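Local coordinates for trans-isoprenyl diphosphate synthase (PDB 3OYR), which probably makes octaprenyl diphosphate, the precursor of quinone side chains, by adding isopentenyl diphosphate units to farnesyl diphosphate with the help of divalent metal ions, at residues 96-99 and 100-104. Sequence-based numbering, arbitrary orientation.
Sequences FIHT and ATLLH. With DMA (dimethylallyl diphosphate), chain D; DMA (dimethylallyl diphosphate), chain G.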
ATOM      1  N   PHE B  96      -9.078  -5.894  -3.355  1.00 23.83           N
ATOM      2  CA  PHE B  96      -8.300  -4.665  -3.509  1.00 24.33           C
ATOM      3  C   PHE B  96      -6.885  -4.827  -3.003  1.00 28.12           C
ATOM      4  O   PHE B  96      -5.939  -4.410  -3.683  1.00 26.47           O
ATOM      5  CB  PHE B  96      -8.945  -3.468  -2.797  1.00 27.01           C
ATOM      6  CG  PHE B  96     -10.075  -2.824  -3.581  1.00 33.15           C
ATOM      7  CD1 PHE B  96     -10.083  -2.834  -4.974  1.00 38.84           C
ATOM      8  CD2 PHE B  96     -11.117  -2.202  -2.920  1.00 50.46           C
ATOM      9  CE1 PHE B  96     -11.133  -2.246  -5.698  1.00 37.80           C
ATOM     10  CE2 PHE B  96     -12.163  -1.614  -3.630  1.00 51.17           C
ATOM     11  CZ  PHE B  96     -12.172  -1.632  -5.020  1.00 36.52           C
ATOM     12  N   ILE B  97      -6.727  -5.452  -1.834  1.00 21.00           N
ATOM     13  CA  ILE B  97      -5.372  -5.693  -1.324  1.00 23.97           C
ATOM     14  C   ILE B  97      -4.584  -6.547  -2.311  1.00 25.83           C
ATOM     15  O   ILE B  97      -3.464  -6.188  -2.684  1.00 28.03           O
ATOM     16  CB  ILE B  97      -5.333  -6.281   0.121  1.00 28.63           C
ATOM     17  CG1 ILE B  97      -5.661  -5.179   1.136  1.00 21.11           C
ATOM     18  CG2 ILE B  97      -3.925  -6.846   0.436  1.00 22.64           C
ATOM     19  CD1 ILE B  97      -6.240  -5.710   2.484  1.00 29.07           C
ATOM     20  N   HIS B  98      -5.202  -7.625  -2.784  1.00 26.21           N
ATOM     21  CA  HIS B  98      -4.590  -8.484  -3.788  1.00 27.28           C
ATOM     22  C   HIS B  98      -4.214  -7.691  -5.061  1.00 24.02           C
ATOM     23  O   HIS B  98      -3.072  -7.769  -5.535  1.00 28.77           O
ATOM     24  CB  HIS B  98      -5.516  -9.667  -4.082  1.00 25.43           C
ATOM     25  CG  HIS B  98      -5.109 -10.493  -5.265  1.00 25.15           C
ATOM     26  ND1 HIS B  98      -3.897 -11.144  -5.339  1.00 26.04           N
ATOM     27  CD2 HIS B  98      -5.782 -10.824  -6.393  1.00 31.76           C
ATOM     28  CE1 HIS B  98      -3.824 -11.812  -6.478  1.00 33.52           C
ATOM     29  NE2 HIS B  98      -4.955 -11.635  -7.136  1.00 31.77           N
ATOM     30  N   THR B  99      -5.151  -6.883  -5.558  1.00 25.47           N
ATOM     31  CA  THR B  99      -4.956  -6.091  -6.774  1.00 26.18           C
ATOM     32  C   THR B  99      -3.800  -5.130  -6.634  1.00 23.74           C
ATOM     33  O   THR B  99      -2.979  -5.006  -7.537  1.00 25.95           O
ATOM     34  CB  THR B  99      -6.250  -5.304  -7.180  1.00 23.85           C
ATOM     35  OG1 THR B  99      -7.354  -6.217  -7.283  1.00 26.23           O
ATOM     36  CG2 THR B  99      -6.042  -4.607  -8.517  1.00 31.59           C
ATOM     37  N   ALA B 100      -3.744  -4.455  -5.490  1.00 26.95           N
ATOM     38  CA  ALA B 100      -2.647  -3.550  -5.179  1.00 26.28           C
ATOM     39  C   ALA B 100      -1.283  -4.245  -5.141  1.00 27.49           C
ATOM     40  O   ALA B 100      -0.279  -3.687  -5.623  1.00 26.43           O
ATOM     41  CB  ALA B 100      -2.907  -2.873  -3.855  1.00 25.51           C
ATOM     42  N   THR B 101      -1.242  -5.448  -4.562  1.00 21.60           N
ATOM     43  CA  THR B 101       0.023  -6.184  -4.467  1.00 27.92           C
ATOM     44  C   THR B 101       0.488  -6.616  -5.851  1.00 24.29           C
ATOM     45  O   THR B 101       1.681  -6.653  -6.103  1.00 25.90           O
ATOM     46  CB  THR B 101      -0.061  -7.463  -3.601  1.00 29.55           C
ATOM     47  OG1 THR B 101      -0.908  -8.418  -4.248  1.00 38.07           O
ATOM     48  CG2 THR B 101      -0.565  -7.155  -2.193  1.00 25.94           C
ATOM     49  N   LEU B 102      -0.459  -6.941  -6.731  1.00 27.98           N
ATOM     50  CA  LEU B 102      -0.146  -7.203  -8.147  1.00 29.95           C
ATOM     51  C   LEU B 102       0.523  -6.032  -8.852  1.00 32.80           C
ATOM     52  O   LEU B 102       1.543  -6.215  -9.529  1.00 31.54           O
ATOM     53  CB  LEU B 102      -1.388  -7.626  -8.932  1.00 29.74           C
ATOM     54  CG  LEU B 102      -2.089  -8.897  -8.460  1.00 30.17           C
ATOM     55  CD1 LEU B 102      -3.280  -9.180  -9.354  1.00 34.03           C
ATOM     56  CD2 LEU B 102      -1.134 -10.117  -8.412  1.00 29.37           C
ATOM     57  N   LEU B 103      -0.051  -4.839  -8.690  1.00 31.60           N
ATOM     58  CA  LEU B 103       0.495  -3.643  -9.323  1.00 30.76           C
ATOM     59  C   LEU B 103       1.921  -3.397  -8.843  1.00 32.18           C
ATOM     60  O   LEU B 103       2.813  -3.163  -9.643  1.00 38.05           O
ATOM     61  CB  LEU B 103      -0.395  -2.427  -9.055  1.00 26.15           C
ATOM     62  CG  LEU B 103      -1.745  -2.408  -9.793  1.00 32.34           C
ATOM     63  CD1 LEU B 103      -2.618  -1.290  -9.285  1.00 25.92           C
ATOM     64  CD2 LEU B 103      -1.579  -2.303 -11.298  1.00 30.14           C
ATOM     65  N   HIS B 104       2.125  -3.510  -7.534  1.00 32.77           N
ATOM     66  CA  HIS B 104       3.420  -3.303  -6.934  1.00 30.58           C
ATOM     67  C   HIS B 104       4.395  -4.416  -7.310  1.00 37.45           C
ATOM     68  O   HIS B 104       5.545  -4.132  -7.668  1.00 29.84           O
ATOM     69  CB  HIS B 104       3.273  -3.155  -5.415  1.00 29.84           C
ATOM     70  CG  HIS B 104       2.682  -1.842  -5.005  1.00 30.34           C
ATOM     71  ND1 HIS B 104       2.857  -1.309  -3.750  1.00 25.59           N
ATOM     72  CD2 HIS B 104       1.944  -0.938  -5.699  1.00 25.36           C
ATOM     73  CE1 HIS B 104       2.263  -0.133  -3.687  1.00 29.87           C
ATOM     74  NE2 HIS B 104       1.698   0.113  -4.854  1.00 25.67           N
TER
HETATM   75  C1  DMA D 336      -1.304 -14.024  -8.572  1.00 34.07           C
HETATM   76  O1  DMA D 336      -2.546 -14.467  -8.009  1.00 31.76           O
HETATM   77  C2  DMA D 336      -0.619 -13.856  -7.262  1.00 40.81           C
HETATM   78  C3  DMA D 336       0.132 -14.820  -6.722  1.00 44.64           C
HETATM   79  C4  DMA D 336       0.462 -16.101  -7.441  1.00 35.88           C
HETATM   80  C5  DMA D 336       0.676 -14.558  -5.352  1.00 37.87           C
HETATM   81  PA  DMA D 336      -3.697 -15.296  -8.758  1.00 35.52           P
HETATM   82  O1A DMA D 336      -4.832 -15.625  -7.809  1.00 24.76           O
HETATM   83  O2A DMA D 336      -3.058 -16.466  -9.454  1.00 32.14           O
HETATM   84  O3A DMA D 336      -4.101 -14.143  -9.824  1.00 29.24           O
HETATM   85  PB  DMA D 336      -5.565 -13.717 -10.386  1.00 31.19           P
HETATM   86  O1B DMA D 336      -6.185 -12.837  -9.318  1.00 35.06           O
HETATM   87  O2B DMA D 336      -5.069 -12.942 -11.589  1.00 34.15           O
HETATM   88  O3B DMA D 336      -6.365 -14.956 -10.686  1.00 33.39           O
HETATM   89  C1  DMA G 339       4.044 -13.072  -5.500  1.00 47.45           C
HETATM   90  O1  DMA G 339       4.107 -14.216  -6.345  1.00 40.17           O
HETATM   91  C2  DMA G 339       3.152 -11.990  -6.022  1.00 55.47           C
HETATM   92  C3  DMA G 339       2.322 -11.298  -5.232  1.00 44.33           C
HETATM   93  C4  DMA G 339       2.193 -11.520  -3.758  1.00 45.48           C
HETATM   94  C5  DMA G 339       1.488 -10.243  -5.880  1.00 32.94           C
HETATM   95  PA  DMA G 339       4.675 -14.243  -7.873  1.00 32.43           P
HETATM   96  O1A DMA G 339       5.060 -15.676  -8.082  1.00 32.48           O
HETATM   97  O2A DMA G 339       5.658 -13.139  -8.154  1.00 42.31           O
HETATM   98  O3A DMA G 339       3.281 -13.959  -8.641  1.00 35.46           O
HETATM   99  PB  DMA G 339       3.086 -13.734 -10.230  1.00 37.98           P
HETATM  100  O1B DMA G 339       1.581 -13.694 -10.248  1.00 33.11           O
HETATM  101  O2B DMA G 339       3.727 -14.929 -10.895  1.00 37.21           O
HETATM  102  O3B DMA G 339       3.792 -12.449 -10.598  1.00 33.63           O
HETATM  103  O   HOH W   1      -1.611 -10.995  -3.683  1.00 29.81           O
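His98 and Leu102 meet on the pocket side of helix 87-109, with Thr101 and Leu102 one turn, and His98 two turns, before Asp105, the calcium-binding first aspartate of the DDxxD motif of prenyl synthases. The carbonyl oxygen of His98 is gripped twice. Leu102 N reaches it at 3.0 Å, the ordinary i to i+4 helix bond. Thr101 OG1 donates to it at 2.6 Å from a more bent approach, 126° at the oxygen, and chi1 of 67° sets OG1 there. OG1 in turn accepts from a water, which lies in the imidazole plane, 2.8 Å from His98 ND1. Above one face of this ring sits Leu102, whose CD1 makes a CH-pi contact 4.1 Å from the centroid. Water and leucine together thus restrain the ring, which points NE2 at the chain D dimethylallyl diphosphate; Arg115, Arg69 and Lys66 also bind that ligand. The chain G molecule presents its methyl C5 to Leu102 CD2 at 3.6 Å. The same backbone pattern continues round the helix: Ala100 N bonds to Phe96 O at 2.8 Å, and Thr99 O accepts from Leu103 N at 3.2 Å. Thr99 itself packs against helix 52-61, its OG1 bonded to Glu95 O. The diphosphate link is a fairly straight hydrogen bond, His98 NE2 to O1B of the chain D ligand, 2.8 Å long with 158° at the hydrogen.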